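EscN (Escherichia coli O127:H6, PDB 2OBL) is a type III secretion system protein of the ATP synthase alpha/beta family, built around a P-loop nucleotide-binding domain. Local coordinates at residues A[34-39]-A[152-157]; A[75-80]-A[238-243]; A[98-103]-A[161-166]; A[245-250]-A[258-263]. The protein carries 1 engineered substitution. All blocks are in the same frame, centred on the assembly; numbering follows the deposited sequence.

Contact 1: residues A[34-39]-A[152-157]; sequences FERSLY and AEYFRD
Arg36 and Asp157 reach toward each other tip to tip and form a salt bridge in which both terminal nitrogens hold a single oxygen. Asp157 OD2 takes Arg36 NH2 on its anti lone pair at 2.7 Å and is met by Arg36 NH1, nearly along its C-O axis, at 2.8 Å. Both bonds run close to the guanidinium plane, with the carboxylate plane turned 36° from it. Arg156 takes the other oxygen side-on, through NE and NH2 to Asp157 OD1, so the carboxylate sits between two arginines, a setting that would favour its charged form. A water extends the polar group: it accepts from Arg36 NH1 (3.0 Å) and donates to Glu153 OE1, whose partner OE2 is paired with Arg206.

These bonds tie a small two-stranded sheet to a helix of the main domain. Strand 34-37 pairs antiparallel with strand 4-7, while helix 138-156 packs on the main sheet of the nucleotide-binding domain.

Apolar contact accompanies the charges. The long arginine is extended from CG to NE, and one guanidinium face lies over Tyr154 CA, which is 3.5 Å from the plane and offset toward the rim. Tyr154 places CG anti to the backbone N (chi1 166°), and its ring meets that of Phe34 rim to rim. Phe34 CE2 approaches Tyr154 OH to 3.7 Å, the oxygen lying near the plane of the phenylalanine ring, and this hydroxyl is also hydrogen-bonded to Asp9.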
loop_
_atom_site.group_PDB
_atom_site.type_symbol
_atom_site.label_atom_id
_atom_site.label_comp_id
_atom_site.label_asym_id
_atom_site.label_seq_id
_atom_site.Cartn_x
_atom_site.Cartn_y
_atom_site.Cartn_z
ATOM N N PHE A 34 -6.862 25.078 12.578
ATOM C CA PHE A 34 -6.783 25.366 11.140
ATOM C C PHE A 34 -7.895 24.733 10.318
ATOM O O PHE A 34 -8.227 23.570 10.509
ATOM C CB PHE A 34 -5.443 24.891 10.567
ATOM C CG PHE A 34 -4.263 25.229 11.428
ATOM C CD1 PHE A 34 -3.950 26.552 11.709
ATOM C CD2 PHE A 34 -3.457 24.227 11.945
ATOM C CE1 PHE A 34 -2.861 26.866 12.500
ATOM C CE2 PHE A 34 -2.367 24.529 12.734
ATOM C CZ PHE A 34 -2.065 25.854 13.015
ATOM N N GLU A 35 -8.451 25.491 9.379
ATOM C CA GLU A 35 -9.329 24.905 8.371
ATOM C C GLU A 35 -8.598 24.720 7.044
ATOM O O GLU A 35 -7.847 25.594 6.597
ATOM C CB GLU A 35 -10.557 25.772 8.121
ATOM C CG GLU A 35 -11.553 25.834 9.250
ATOM C CD GLU A 35 -12.777 26.640 8.863
ATOM O OE1 GLU A 35 -12.606 27.760 8.333
ATOM O OE2 GLU A 35 -13.905 26.152 9.082
ATOM N N ARG A 36 -8.836 23.581 6.403
ATOM C CA ARG A 36 -8.349 23.353 5.057
ATOM C C ARG A 36 -9.475 22.806 4.189
ATOM O O ARG A 36 -10.343 22.075 4.663
ATOM C CB ARG A 36 -7.168 22.382 5.056
ATOM C CG ARG A 36 -5.862 22.973 5.606
ATOM C CD ARG A 36 -4.672 22.282 4.975
ATOM N NE ARG A 36 -3.388 22.839 5.384
ATOM C CZ ARG A 36 -2.233 22.476 4.841
ATOM N NH1 ARG A 36 -2.224 21.561 3.863
ATOM N NH2 ARG A 36 -1.094 23.021 5.261
ATOM N N SER A 37 -9.456 23.180 2.912
ATOM C CA SER A 37 -10.390 22.634 1.943
ATOM C C SER A 37 -10.085 21.153 1.708
ATOM O O SER A 37 -8.925 20.737 1.764
ATOM C CB SER A 37 -10.287 23.416 0.630
ATOM O OG SER A 37 -11.070 22.817 -0.387
ATOM N N LEU A 38 -11.127 20.363 1.467
ATOM C CA LEU A 38 -10.943 18.939 1.141
ATOM C C LEU A 38 -10.334 18.744 -0.244
ATOM O O LEU A 38 -9.888 17.644 -0.601
ATOM C CB LEU A 38 -12.266 18.182 1.231
ATOM C CG LEU A 38 -12.764 17.841 2.637
ATOM C CD1 LEU A 38 -14.057 17.047 2.613
ATOM C CD2 LEU A 38 -11.700 17.086 3.411
ATOM N N TYR A 39 -10.311 19.827 -1.016
ATOM C CA TYR A 39 -9.802 19.782 -2.373
ATOM C C TYR A 39 -8.601 20.707 -2.535
ATOM O O TYR A 39 -8.511 21.742 -1.881
ATOM C CB TYR A 39 -10.932 20.100 -3.350
ATOM C CG TYR A 39 -12.157 19.239 -3.090
ATOM C CD1 TYR A 39 -12.227 17.936 -3.571
ATOM C CD2 TYR A 39 -13.224 19.714 -2.331
ATOM C CE1 TYR A 39 -13.332 17.136 -3.325
ATOM C CE2 TYR A 39 -14.339 18.919 -2.080
ATOM C CZ TYR A 39 -14.382 17.630 -2.578
ATOM O OH TYR A 39 -15.484 16.828 -2.343
ATOM N N ALA A 152 -2.774 14.409 5.238
ATOM C CA ALA A 152 -1.434 14.072 4.784
ATOM C C ALA A 152 -0.707 15.305 4.263
ATOM O O ALA A 152 0.474 15.485 4.536
ATOM C CB ALA A 152 -1.475 12.961 3.695
ATOM N N GLU A 153 -1.417 16.149 3.516
ATOM C CA GLU A 153 -0.836 17.397 3.005
ATOM C C GLU A 153 -0.457 18.343 4.139
ATOM O O GLU A 153 0.594 18.995 4.095
ATOM C CB GLU A 153 -1.796 18.077 2.028
ATOM C CG GLU A 153 -1.972 17.324 0.718
ATOM C CD GLU A 153 -3.150 17.819 -0.092
ATOM O OE1 GLU A 153 -4.064 18.429 0.494
ATOM O OE2 GLU A 153 -3.165 17.582 -1.319
ATOM N N TYR A 154 -1.305 18.416 5.158
ATOM C CA TYR A 154 -1.008 19.261 6.311
ATOM C C TYR A 154 0.309 18.837 6.958
ATOM O O TYR A 154 1.169 19.677 7.230
ATOM C CB TYR A 154 -2.137 19.242 7.345
ATOM C CG TYR A 154 -1.695 19.831 8.669
ATOM C CD1 TYR A 154 -1.577 21.212 8.839
ATOM C CD2 TYR A 154 -1.359 19.008 9.732
ATOM C CE1 TYR A 154 -1.146 21.742 10.035
ATOM C CE2 TYR A 154 -0.932 19.531 10.931
ATOM C CZ TYR A 154 -0.824 20.891 11.080
ATOM O OH TYR A 154 -0.396 21.384 12.291
ATOM N N PHE A 155 0.462 17.536 7.211
ATOM C CA PHE A 155 1.699 17.028 7.820
ATOM C C PHE A 155 2.925 17.112 6.897
ATOM O O PHE A 155 4.027 17.454 7.349
ATOM C CB PHE A 155 1.484 15.638 8.430
ATOM C CG PHE A 155 0.716 15.680 9.720
ATOM C CD1 PHE A 155 1.303 16.209 10.868
ATOM C CD2 PHE A 155 -0.604 15.266 9.781
ATOM C CE1 PHE A 155 0.599 16.278 12.070
ATOM C CE2 PHE A 155 -1.323 15.335 10.985
ATOM C CZ PHE A 155 -0.720 15.835 12.134
ATOM N N ARG A 156 2.726 16.856 5.603
ATOM C CA ARG A 156 3.786 17.089 4.617
ATOM C C ARG A 156 4.295 18.532 4.716
ATOM O O ARG A 156 5.505 18.783 4.739
ATOM C CB ARG A 156 3.262 16.832 3.206
ATOM C CG ARG A 156 4.278 17.078 2.087
ATOM C CD ARG A 156 3.548 17.314 0.779
ATOM N NE ARG A 156 2.624 18.446 0.898
ATOM C CZ ARG A 156 1.658 18.721 0.028
ATOM N NH1 ARG A 156 1.478 17.954 -1.039
ATOM N NH2 ARG A 156 0.870 19.769 0.222
ATOM N N ASP A 157 3.354 19.470 4.784
ATOM C CA ASP A 157 3.681 20.896 4.858
ATOM C C ASP A 157 4.474 21.288 6.110
ATOM O O ASP A 157 5.031 22.382 6.161
ATOM C CB ASP A 157 2.406 21.742 4.758
ATOM C CG ASP A 157 1.713 21.617 3.404
ATOM O OD1 ASP A 157 2.342 21.187 2.414
ATOM O OD2 ASP A 157 0.520 21.958 3.331
HETATM O O HOH W 1 -4.208 20.695 1.830
#

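Contact 2: residues A[75-80]-A[238-243]; sequences GIFAGS and SILDGH
Phe77 meets Leu240 and His243 at once through CE2. Leu240 CD1 lies at the ring edge, near its plane, 3.8 Å from Phe77 CE2, and the two side chains reach toward each other tip to tip. The same CE2 atom also touches His243 CB, which approaches obliquely. Segment 75-80 lies on strand 73-78 in the central sheet of a P-loop nucleotide-binding fold; 238-243 runs from the end of helix 231-239 through a turn into strand 242-245, parallel to it. Strand 73-78 leads into a sequence consistent with the Walker A loop, to which Ala78 would belong.

The strands begin their pairing at Gly75 and His243. Gly75 N donates to Gly242 O over 2.9 Å in a fairly straight bond (166° at the hydrogen), although the donor is tilted 28° from the carbonyl plane. Glycine suits this place because Leu240 packs straight onto its backbone: CD1 comes within 3.5 Å of Gly75 CA, where a side chain would otherwise stand. Both methyls of Leu240 lie against the Gly75 backbone, and the side chain also rests on Leu204 of helix 194-204. Phe77 is engaged by Arg237 in a cation-pi interaction, so an aromatic ring serves both the apolar layer and a nearby charge.

From His243 it is CB, not the imidazole, that touches Phe77. The pairing continues to Ile244 and Leu246; beside it His243 CA makes a CH...O contact with Gly75 O at 3.2 Å.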
loop_
_atom_site.group_PDB
_atom_site.type_symbol
_atom_site.label_atom_id
_atom_site.label_comp_id
_atom_site.label_asym_id
_atom_site.label_seq_id
_atom_site.Cartn_x
_atom_site.Cartn_y
_atom_site.Cartn_z
ATOM N N GLY A 75 0.042 0.563 -5.425
ATOM C CA GLY A 75 -1.198 -0.173 -5.192
ATOM C C GLY A 75 -0.900 -1.540 -4.595
ATOM O O GLY A 75 0.090 -2.176 -4.958
ATOM N N ILE A 76 -1.748 -1.999 -3.681
ATOM C CA ILE A 76 -1.677 -3.386 -3.229
ATOM C C ILE A 76 -3.010 -4.025 -3.619
ATOM O O ILE A 76 -4.065 -3.563 -3.188
ATOM C CB ILE A 76 -1.482 -3.499 -1.701
ATOM C CG1 ILE A 76 -0.128 -2.891 -1.290
ATOM C CG2 ILE A 76 -1.612 -4.980 -1.260
ATOM C CD1 ILE A 76 0.127 -2.889 0.233
ATOM N N PHE A 77 -2.932 -5.066 -4.449
ATOM C CA PHE A 77 -4.102 -5.744 -5.013
ATOM C C PHE A 77 -4.252 -7.079 -4.275
ATOM O O PHE A 77 -3.318 -7.875 -4.248
ATOM C CB PHE A 77 -3.888 -6.005 -6.511
ATOM C CG PHE A 77 -3.882 -4.752 -7.358
ATOM C CD1 PHE A 77 -4.985 -4.431 -8.156
ATOM C CD2 PHE A 77 -2.793 -3.887 -7.342
ATOM C CE1 PHE A 77 -4.993 -3.263 -8.921
ATOM C CE2 PHE A 77 -2.800 -2.720 -8.114
ATOM C CZ PHE A 77 -3.906 -2.408 -8.892
ATOM N N ALA A 78 -5.413 -7.314 -3.668
ATOM C CA ALA A 78 -5.605 -8.491 -2.826
ATOM C C ALA A 78 -7.067 -8.897 -2.703
ATOM O O ALA A 78 -7.945 -8.059 -2.531
ATOM C CB ALA A 78 -5.012 -8.252 -1.440
ATOM N N GLY A 79 -7.329 -10.200 -2.764
ATOM C CA GLY A 79 -8.665 -10.695 -2.449
ATOM C C GLY A 79 -8.793 -10.950 -0.955
ATOM O O GLY A 79 -7.954 -10.498 -0.167
ATOM N N SER A 80 -9.825 -11.709 -0.574
ATOM C CA SER A 80 -10.056 -12.083 0.816
ATOM C C SER A 80 -9.166 -13.225 1.256
ATOM O O SER A 80 -8.823 -14.101 0.462
ATOM C CB SER A 80 -11.516 -12.510 1.014
ATOM O OG SER A 80 -12.378 -11.424 0.780
ATOM N N SER A 238 -3.322 1.829 -14.287
ATOM C CA SER A 238 -2.743 2.689 -15.309
ATOM C C SER A 238 -2.134 3.985 -14.758
ATOM O O SER A 238 -1.394 4.671 -15.463
ATOM C CB SER A 238 -3.789 2.983 -16.399
ATOM O OG SER A 238 -4.033 1.817 -17.182
ATOM N N ILE A 239 -2.428 4.309 -13.504
ATOM C CA ILE A 239 -1.909 5.529 -12.886
ATOM C C ILE A 239 -0.735 5.269 -11.958
ATOM O O ILE A 239 0.133 6.129 -11.814
ATOM C CB ILE A 239 -2.974 6.223 -12.021
ATOM C CG1 ILE A 239 -4.189 6.658 -12.847
ATOM C CG2 ILE A 239 -2.367 7.434 -11.312
ATOM C CD1 ILE A 239 -5.389 7.012 -11.975
ATOM N N LEU A 240 -0.741 4.114 -11.296
ATOM C CA LEU A 240 0.229 3.811 -10.226
ATOM C C LEU A 240 1.686 3.786 -10.683
ATOM O O LEU A 240 1.971 3.535 -11.858
ATOM C CB LEU A 240 -0.107 2.468 -9.580
ATOM C CG LEU A 240 -1.418 2.379 -8.791
ATOM C CD1 LEU A 240 -1.726 0.897 -8.521
ATOM C CD2 LEU A 240 -1.337 3.168 -7.504
ATOM N N ASP A 241 2.590 4.017 -9.734
ATOM C CA ASP A 241 4.033 3.932 -9.944
ATOM C C ASP A 241 4.582 2.574 -9.507
ATOM O O ASP A 241 5.759 2.290 -9.700
ATOM C CB ASP A 241 4.754 4.993 -9.123
ATOM C CG ASP A 241 4.264 6.405 -9.406
ATOM O OD1 ASP A 241 4.069 6.732 -10.597
ATOM O OD2 ASP A 241 4.086 7.185 -8.440
ATOM N N GLY A 242 3.738 1.750 -8.897
ATOM C CA GLY A 242 4.171 0.426 -8.475
ATOM C C GLY A 242 2.958 -0.346 -8.021
ATOM O O GLY A 242 1.956 0.250 -7.635
ATOM N N HIS A 243 3.038 -1.664 -8.066
ATOM C CA HIS A 243 1.923 -2.465 -7.624
ATOM C C HIS A 243 2.425 -3.770 -7.016
ATOM O O HIS A 243 3.361 -4.414 -7.529
ATOM C CB HIS A 243 0.930 -2.712 -8.780
ATOM C CG HIS A 243 1.538 -3.407 -9.953
ATOM N ND1 HIS A 243 2.312 -2.752 -10.888
ATOM C CD2 HIS A 243 1.502 -4.703 -10.336
ATOM C CE1 HIS A 243 2.735 -3.617 -11.788
ATOM N NE2 HIS A 243 2.255 -4.807 -11.481
#

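Contact 3: residues A[98-103]-A[161-166]; sequences DIIVLA and NVLLMM
Leu102 and Met165 lie side by side, pointing the same way, and make the shortest apolar side-chain contact between these strands. Met165 sets CG anti to its backbone N (chi1 175°) and runs straight on to SD before bending at chi3. Leu102 CD2 thereby touches three successive atoms of the methionine, CB, CG and SD, with 3.6 Å to SD. A thioether chain suits the spot, since it is flexible and apolar; it also packs on Leu88, Ile91 and Cys92 of helix 84-94. Ile100 and Leu163 share this face of the sheet.

On the other face, Val101 divides its branches between two neighbours. Its CG1, anti to the backbone N (chi1 178°), meets Leu164 CD1 at 4.0 Å, while CG2 meets Val162 CG1 at 4.1 Å, both side chains crossing it at a slant. Leu164 CD1 bends back as far as Val101 O. Further along, Ala103 CB touches Met166 CG; a small residue fits there, as Ala148 of helix 138-156 packs on it as well.

Asp98 and Asn161 close one end. Asp98 N donates to Asn161 O, and Asn161 N returns a bond of 2.8 Å to Asp98 OD2 that meets the carboxylate from above its plane. From there an alternating ladder follows, from Leu163 N to Ile99 O (2.9 Å) through to Ala103 N to Met165 O (2.9 Å). Parallel strands with apolar side chains on both faces, each face covered by helices, are the core of the alpha/beta P-loop fold.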
loop_
_atom_site.group_PDB
_atom_site.type_symbol
_atom_site.label_atom_id
_atom_site.label_comp_id
_atom_site.label_asym_id
_atom_site.label_seq_id
_atom_site.Cartn_x
_atom_site.Cartn_y
_atom_site.Cartn_z
ATOM N N ASP A 98 7.496 9.488 9.030
ATOM C CA ASP A 98 7.408 10.322 10.232
ATOM C C ASP A 98 5.981 10.293 10.767
ATOM O O ASP A 98 5.742 10.331 11.977
ATOM C CB ASP A 98 7.763 11.770 9.885
ATOM C CG ASP A 98 9.200 11.937 9.439
ATOM O OD1 ASP A 98 10.067 11.159 9.890
ATOM O OD2 ASP A 98 9.463 12.858 8.638
ATOM N N ILE A 99 5.039 10.246 9.834
ATOM C CA ILE A 99 3.610 10.317 10.126
ATOM C C ILE A 99 2.871 9.377 9.189
ATOM O O ILE A 99 3.160 9.340 7.999
ATOM C CB ILE A 99 3.078 11.733 9.838
ATOM C CG1 ILE A 99 3.831 12.785 10.665
ATOM C CG2 ILE A 99 1.569 11.809 10.079
ATOM C CD1 ILE A 99 3.393 12.848 12.101
ATOM N N ILE A 100 1.915 8.632 9.726
ATOM C CA ILE A 100 1.070 7.768 8.910
ATOM C C ILE A 100 -0.359 8.275 8.977
ATOM O O ILE A 100 -0.907 8.487 10.061
ATOM C CB ILE A 100 1.104 6.291 9.385
ATOM C CG1 ILE A 100 2.538 5.757 9.396
ATOM C CG2 ILE A 100 0.239 5.426 8.474
ATOM C CD1 ILE A 100 2.675 4.466 10.182
ATOM N N VAL A 101 -0.957 8.495 7.810
ATOM C CA VAL A 101 -2.357 8.826 7.752
ATOM C C VAL A 101 -3.069 7.651 7.109
ATOM O O VAL A 101 -2.817 7.326 5.950
ATOM C CB VAL A 101 -2.608 10.119 6.955
ATOM C CG1 VAL A 101 -4.090 10.422 6.870
ATOM C CG2 VAL A 101 -1.838 11.281 7.584
ATOM N N LEU A 102 -3.947 7.025 7.883
ATOM C CA LEU A 102 -4.691 5.852 7.450
ATOM C C LEU A 102 -6.123 6.238 7.135
ATOM O O LEU A 102 -6.745 7.020 7.867
ATOM C CB LEU A 102 -4.680 4.796 8.554
ATOM C CG LEU A 102 -3.501 3.831 8.584
ATOM C CD1 LEU A 102 -3.321 3.229 9.957
ATOM C CD2 LEU A 102 -3.734 2.718 7.564
ATOM N N ALA A 103 -6.629 5.722 6.022
ATOM C CA ALA A 103 -8.027 5.839 5.705
ATOM C C ALA A 103 -8.559 4.426 5.644
ATOM O O ALA A 103 -8.176 3.637 4.755
ATOM C CB ALA A 103 -8.239 6.556 4.389
ATOM N N ASN A 161 7.882 13.364 6.392
ATOM C CA ASN A 161 7.708 12.354 5.370
ATOM C C ASN A 161 6.517 11.510 5.756
ATOM O O ASN A 161 6.572 10.741 6.723
ATOM C CB ASN A 161 8.963 11.514 5.180
ATOM C CG ASN A 161 9.975 12.192 4.272
ATOM O OD1 ASN A 161 9.630 13.084 3.482
ATOM N ND2 ASN A 161 11.233 11.774 4.375
ATOM N N VAL A 162 5.435 11.691 5.006
ATOM C CA VAL A 162 4.144 11.107 5.345
ATOM C C VAL A 162 3.871 9.833 4.537
ATOM O O VAL A 162 4.166 9.766 3.352
ATOM C CB VAL A 162 3.014 12.116 5.087
ATOM C CG1 VAL A 162 1.653 11.522 5.458
ATOM C CG2 VAL A 162 3.272 13.427 5.857
ATOM N N LEU A 163 3.330 8.823 5.199
ATOM C CA LEU A 163 2.772 7.664 4.496
ATOM C C LEU A 163 1.258 7.757 4.551
ATOM O O LEU A 163 0.666 7.717 5.633
ATOM C CB LEU A 163 3.239 6.350 5.130
ATOM C CG LEU A 163 2.552 5.083 4.609
ATOM C CD1 LEU A 163 2.749 4.936 3.108
ATOM C CD2 LEU A 163 3.014 3.814 5.347
ATOM N N LEU A 164 0.635 7.912 3.387
ATOM C CA LEU A 164 -0.822 7.874 3.282
ATOM C C LEU A 164 -1.212 6.454 2.887
ATOM O O LEU A 164 -0.745 5.935 1.873
ATOM C CB LEU A 164 -1.300 8.848 2.208
ATOM C CG LEU A 164 -2.789 8.799 1.835
ATOM C CD1 LEU A 164 -3.673 9.174 3.048
ATOM C CD2 LEU A 164 -3.038 9.754 0.668
ATOM N N MET A 165 -2.054 5.817 3.690
ATOM C CA MET A 165 -2.422 4.441 3.402
ATOM C C MET A 165 -3.939 4.323 3.367
ATOM O O MET A 165 -4.611 4.524 4.382
ATOM C CB MET A 165 -1.811 3.476 4.436
ATOM C CG MET A 165 -2.274 2.029 4.253
ATOM S SD MET A 165 -1.593 0.817 5.434
ATOM C CE MET A 165 0.118 0.724 4.943
ATOM N N MET A 166 -4.472 4.017 2.194
ATOM C CA MET A 166 -5.909 4.023 1.999
ATOM C C MET A 166 -6.401 2.609 1.737
ATOM O O MET A 166 -6.097 2.023 0.703
ATOM C CB MET A 166 -6.285 4.932 0.834
ATOM C CG MET A 166 -7.790 4.920 0.587
ATOM S SD MET A 166 -8.318 5.971 -0.770
ATOM C CE MET A 166 -7.413 7.448 -0.393
#

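Contact 4: residues A[245-250]-A[258-263]; sequences VLTREL and AIDIGL
Asp260 brings the flat group of this contact, and it meets Thr247 without stacking: Asp260 CB touches Thr247 CG2 at 3.7 Å, the side chains crossing at a slant. The carboxylate is engaged through its oxygens. OD2 accepts from a water, 2.6 Å away, that also bonds to Thr247 OG1, and OD1 accepts weakly from Leu263 N.

The backbones bridge once, at Leu246 and Ile259. Asp260 N donates to Val245 O (2.8 Å), and Thr247 N to Ala258 O (3.0 Å). Beside the bridge, Leu246 CD2 presses tightly on Ile259 CG1 at 3.5 Å. Leu250 lays CB on the Ala258 methyl and brings CD1 to 3.2 Å from Ile259 O, and Val245 CB meets Leu263 CB.

Thr247 is the N-cap of helix 248-251. With OG1 between its backbone N and carbonyl carbon (chi1 64°), the hydroxyl accepts from Leu250 N at 3.2 Å, while CG2 is left to pack on Asp260. A threonine serves both tasks. The carboxylate, linked to that cap through one water, would probably interact favourably with the positive end of the short helix.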
loop_
_atom_site.group_PDB
_atom_site.type_symbol
_atom_site.label_atom_id
_atom_site.label_comp_id
_atom_site.label_asym_id
_atom_site.label_seq_id
_atom_site.Cartn_x
_atom_site.Cartn_y
_atom_site.Cartn_z
ATOM N N VAL A 245 1.063 -7.458 -5.708
ATOM C CA VAL A 245 -0.086 -8.342 -5.901
ATOM C C VAL A 245 -0.020 -9.531 -4.957
ATOM O O VAL A 245 0.983 -10.257 -4.944
ATOM C CB VAL A 245 -0.141 -8.853 -7.339
ATOM C CG1 VAL A 245 -1.279 -9.868 -7.503
ATOM C CG2 VAL A 245 -0.288 -7.672 -8.301
ATOM N N LEU A 246 -1.083 -9.737 -4.183
ATOM C CA LEU A 246 -1.155 -10.892 -3.282
ATOM C C LEU A 246 -2.054 -11.930 -3.919
ATOM O O LEU A 246 -3.054 -11.578 -4.543
ATOM C CB LEU A 246 -1.752 -10.490 -1.932
ATOM C CG LEU A 246 -1.157 -9.261 -1.267
ATOM C CD1 LEU A 246 -1.680 -9.114 0.185
ATOM C CD2 LEU A 246 0.360 -9.342 -1.282
ATOM N N THR A 247 -1.725 -13.207 -3.742
ATOM C CA THR A 247 -2.487 -14.264 -4.393
ATOM C C THR A 247 -2.979 -15.322 -3.431
ATOM O O THR A 247 -2.305 -15.652 -2.454
ATOM C CB THR A 247 -1.669 -14.970 -5.496
ATOM O OG1 THR A 247 -0.537 -15.632 -4.904
ATOM C CG2 THR A 247 -1.205 -13.972 -6.554
ATOM N N ARG A 248 -4.160 -15.852 -3.731
ATOM C CA ARG A 248 -4.710 -16.996 -2.998
ATOM C C ARG A 248 -3.761 -18.187 -3.077
ATOM O O ARG A 248 -3.588 -18.921 -2.103
ATOM C CB ARG A 248 -6.094 -17.357 -3.545
ATOM C CG ARG A 248 -6.809 -18.453 -2.767
ATOM C CD ARG A 248 -8.324 -18.292 -2.843
ATOM N NE ARG A 248 -8.774 -17.145 -2.055
ATOM C CZ ARG A 248 -9.249 -16.018 -2.575
ATOM N NH1 ARG A 248 -9.349 -15.886 -3.894
ATOM N NH2 ARG A 248 -9.623 -15.024 -1.779
ATOM N N GLU A 249 -3.124 -18.367 -4.230
ATOM C CA GLU A 249 -2.188 -19.473 -4.418
ATOM C C GLU A 249 -1.043 -19.487 -3.401
ATOM O O GLU A 249 -0.691 -20.550 -2.867
ATOM C CB GLU A 249 -1.656 -19.489 -5.854
ATOM C CG GLU A 249 -2.688 -19.953 -6.884
ATOM C CD GLU A 249 -3.793 -18.930 -7.176
ATOM O OE1 GLU A 249 -3.602 -17.710 -6.922
ATOM O OE2 GLU A 249 -4.862 -19.360 -7.669
ATOM N N LEU A 250 -0.457 -18.322 -3.128
ATOM C CA LEU A 250 0.564 -18.233 -2.086
ATOM C C LEU A 250 -0.020 -18.335 -0.673
ATOM O O LEU A 250 0.558 -19.000 0.196
ATOM C CB LEU A 250 1.407 -16.961 -2.242
ATOM C CG LEU A 250 2.319 -16.978 -3.469
ATOM C CD1 LEU A 250 2.929 -15.599 -3.718
ATOM C CD2 LEU A 250 3.405 -18.057 -3.355
ATOM N N ALA A 258 1.908 -12.869 1.023
ATOM C CA ALA A 258 1.564 -13.705 -0.127
ATOM C C ALA A 258 1.786 -12.969 -1.444
ATOM O O ALA A 258 0.933 -12.998 -2.335
ATOM C CB ALA A 258 0.123 -14.194 -0.025
ATOM N N ILE A 259 2.942 -12.329 -1.560
ATOM C CA ILE A 259 3.238 -11.484 -2.699
ATOM C C ILE A 259 3.739 -12.311 -3.881
ATOM O O ILE A 259 4.750 -13.010 -3.785
ATOM C CB ILE A 259 4.303 -10.422 -2.356
ATOM C CG1 ILE A 259 3.840 -9.520 -1.201
ATOM C CG2 ILE A 259 4.629 -9.618 -3.593
ATOM C CD1 ILE A 259 4.994 -8.692 -0.566
ATOM N N ASP A 260 3.040 -12.222 -5.001
ATOM C CA ASP A 260 3.528 -12.856 -6.217
ATOM C C ASP A 260 4.511 -11.902 -6.866
ATOM O O ASP A 260 4.120 -10.873 -7.411
ATOM C CB ASP A 260 2.366 -13.155 -7.165
ATOM C CG ASP A 260 2.797 -13.958 -8.387
ATOM O OD1 ASP A 260 3.706 -13.506 -9.108
ATOM O OD2 ASP A 260 2.215 -15.038 -8.623
ATOM N N ILE A 261 5.790 -12.240 -6.814
ATOM C CA ILE A 261 6.815 -11.304 -7.295
ATOM C C ILE A 261 6.677 -11.010 -8.798
ATOM O O ILE A 261 6.865 -9.872 -9.236
ATOM C CB ILE A 261 8.229 -11.823 -6.947
ATOM C CG1 ILE A 261 8.321 -12.137 -5.445
ATOM C CG2 ILE A 261 9.320 -10.822 -7.403
ATOM C CD1 ILE A 261 8.263 -10.921 -4.519
ATOM N N GLY A 262 6.331 -12.033 -9.578
ATOM C CA GLY A 262 6.282 -11.899 -11.035
ATOM C C GLY A 262 5.136 -11.023 -11.515
ATOM O O GLY A 262 5.171 -10.491 -12.634
ATOM N N LEU A 263 4.118 -10.866 -10.668
ATOM C CA LEU A 263 2.948 -10.027 -11.002
ATOM C C LEU A 263 3.061 -8.639 -10.395
ATOM O O LEU A 263 2.193 -7.784 -10.592
ATOM C CB LEU A 263 1.675 -10.670 -10.467
ATOM C CG LEU A 263 1.258 -11.953 -11.163
ATOM C CD1 LEU A 263 0.065 -12.558 -10.440
ATOM C CD2 LEU A 263 0.931 -11.631 -12.618
HETATM O O HOH W 2 0.985 -16.625 -6.969
#

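Contacts 2 and 3 belong to one sheet, their centres about 17 Å apart, with 98-103/161-166 nested in the chain loop closed by 75-80/238-243. Contact 1 lies against contact 3: Val162 CG2 packs 3.5 Å from Arg156 N, where helix 138-156 covers the sheet. At the other side, contacts 2 and 4 touch through a probable hydrogen bond from Leu246 N to Phe77 O, and Arg248 NH2 probably bonds Ser80 O. The calcium ion is held by Asn229 and Asp234, outside both contacts, about 9 Å from the Phe77 side chain and about 12 Å from that of Val245. Contacts 1 and 4 lie on opposite sides of the chain's centre, their centres about 35 Å apart.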